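Ribosomal RNA small subunit methyltransferase E (Neisseria gonorrhoeae, PDB 5VM8) probably methylates a uridine of 16S ribosomal RNA at N3, using S-adenosyl methionine as the methyl donor. Local coordinates at residues I121-D125 against G126-A130. Residues are numbered along the deposited sequence; the frame is centred on the assembly and turned at random.
Sequences IVRLD and GERAA
Asp125 and Arg128 are the ends of a type II' beta turn, closed by a hydrogen bond from Arg128 N to Asp125 O at 3.1 Å. Gly126, with its positive phi of 66°, and Glu127 fill the two corners. One residue further out, Ala129 N makes a weak bond to Leu124 O, and Leu124 CB packs against Ala129 CB at 4.3 Å.

The carbonyl oxygen of Asp125 takes a second bond from the Arg128 side chain. Arg128 NH1 donates to Asp125 O over 3.1 Å, nearly straight at 166°, the oxygen lying in the guanidinium plane at its edge; NH1 and the backbone N approach from opposite faces of the carbonyl plane. The turn ends the loop that follows strand 111-116 of the parallel sheet and leads into helix 128-147 of the SPOUT methyltransferase domain. Arg132, further along that helix, hydrogen-bonds to Arg123 O and touches Val122 and Leu124.

At the surface, Arg123 holds the Asp125 carboxylate with two nitrogens, NE to OD1 at 2.9 Å and NH2 to OD2 at 2.9 Å, both oxygens using syn lone pairs. Asp125 OD2 also lies 3.5 Å from Arg128 NH1, but far off the plane of the Arg128 guanidinium, so no N-H points at it and the salt bridge is one of charge alone. The two guanidinium groups stack, centres 3.2 Å apart and planes 27° from parallel, Arg128 CZ lying over the middle of the Arg123 group. The carboxylate shared by both arginines probably offsets much of the repulsion between their like charges.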
loop_
_atom_site.group_PDB
_atom_site.type_symbol
_atom_site.label_atom_id
_atom_site.label_comp_id
_atom_site.label_asym_id
_atom_site.label_seq_id
_atom_site.Cartn_x
_atom_site.Cartn_y
_atom_site.Cartn_z
ATOM N N ILE A 121 -9.652 0.945 -18.484
ATOM C CA ILE A 121 -10.992 1.460 -18.731
ATOM C C ILE A 121 -11.379 2.524 -17.703
ATOM O O ILE A 121 -12.554 2.854 -17.563
ATOM C CB ILE A 121 -12.031 0.324 -18.762
ATOM C CG1 ILE A 121 -11.977 -0.467 -17.446
ATOM C CG2 ILE A 121 -11.819 -0.548 -19.988
ATOM C CD1 ILE A 121 -12.767 -1.774 -17.429
ATOM N N VAL A 122 -10.405 3.082 -16.994
ATOM C CA VAL A 122 -10.667 4.111 -16.004
ATOM C C VAL A 122 -10.354 5.464 -16.627
ATOM O O VAL A 122 -9.269 5.681 -17.189
ATOM C CB VAL A 122 -9.854 3.892 -14.711
ATOM C CG1 VAL A 122 -10.001 5.105 -13.789
ATOM C CG2 VAL A 122 -10.305 2.609 -13.972
ATOM N N ARG A 123 -11.311 6.369 -16.533
ATOM C CA ARG A 123 -11.141 7.703 -17.069
ATOM C C ARG A 123 -10.150 8.475 -16.206
ATOM O O ARG A 123 -10.309 8.554 -14.987
ATOM C CB ARG A 123 -12.509 8.385 -17.113
ATOM C CG ARG A 123 -12.464 9.812 -17.556
ATOM C CD ARG A 123 -13.707 10.208 -18.272
ATOM N NE ARG A 123 -13.578 11.568 -18.742
ATOM C CZ ARG A 123 -14.491 12.509 -18.556
ATOM N NH1 ARG A 123 -15.613 12.228 -17.917
ATOM N NH2 ARG A 123 -14.284 13.729 -19.022
ATOM N N LEU A 124 -9.104 9.033 -16.824
ATOM C CA LEU A 124 -8.087 9.758 -16.064
ATOM C C LEU A 124 -7.842 11.195 -16.522
ATOM O O LEU A 124 -6.949 11.843 -15.965
ATOM C CB LEU A 124 -6.749 9.000 -16.087
ATOM C CG LEU A 124 -6.687 7.558 -15.563
ATOM C CD1 LEU A 124 -5.317 7.015 -15.760
ATOM C CD2 LEU A 124 -7.056 7.454 -14.091
ATOM N N ASP A 125 -8.602 11.720 -17.496
ATOM C CA ASP A 125 -8.352 13.060 -18.018
ATOM C C ASP A 125 -8.824 14.138 -17.038
ATOM O O ASP A 125 -9.546 13.879 -16.062
ATOM C CB ASP A 125 -9.048 13.264 -19.362
ATOM C CG ASP A 125 -10.510 12.858 -19.332
ATOM O OD1 ASP A 125 -10.789 11.649 -19.430
ATOM O OD2 ASP A 125 -11.377 13.740 -19.198
ATOM N N GLY A 126 -8.419 15.375 -17.333
ATOM C CA GLY A 126 -8.731 16.499 -16.460
ATOM C C GLY A 126 -8.039 16.357 -15.117
ATOM O O GLY A 126 -6.885 15.917 -15.025
ATOM N N GLU A 127 -8.767 16.705 -14.055
ATOM C CA GLU A 127 -8.298 16.513 -12.688
ATOM C C GLU A 127 -8.473 15.087 -12.174
ATOM O O GLU A 127 -8.082 14.818 -11.031
ATOM C CB GLU A 127 -9.021 17.474 -11.745
ATOM C CG GLU A 127 -8.565 18.908 -11.869
ATOM C CD GLU A 127 -8.854 19.701 -10.621
ATOM O OE1 GLU A 127 -10.033 19.776 -10.219
ATOM O OE2 GLU A 127 -7.898 20.237 -10.032
ATOM N N ARG A 128 -9.017 14.167 -12.977
ATOM C CA ARG A 128 -9.378 12.851 -12.447
ATOM C C ARG A 128 -8.170 12.080 -11.944
ATOM O O ARG A 128 -8.251 11.402 -10.916
ATOM C CB ARG A 128 -10.113 12.025 -13.496
ATOM C CG ARG A 128 -11.539 12.520 -13.732
ATOM C CD ARG A 128 -12.086 12.001 -15.041
ATOM N NE ARG A 128 -13.389 12.574 -15.313
ATOM C CZ ARG A 128 -13.590 13.802 -15.782
ATOM N NH1 ARG A 128 -12.567 14.592 -16.065
ATOM N NH2 ARG A 128 -14.827 14.238 -15.955
ATOM N N ALA A 129 -7.046 12.142 -12.659
ATOM C CA ALA A 129 -5.895 11.346 -12.241
ATOM C C ALA A 129 -5.435 11.754 -10.841
ATOM O O ALA A 129 -5.260 10.904 -9.960
ATOM C CB ALA A 129 -4.762 11.495 -13.257
ATOM N N ALA A 130 -5.310 13.061 -10.607
ATOM C CA ALA A 130 -4.941 13.566 -9.289
ATOM C C ALA A 130 -5.979 13.200 -8.232
ATOM O O ALA A 130 -5.627 12.866 -7.095
ATOM C CB ALA A 130 -4.769 15.092 -9.343
#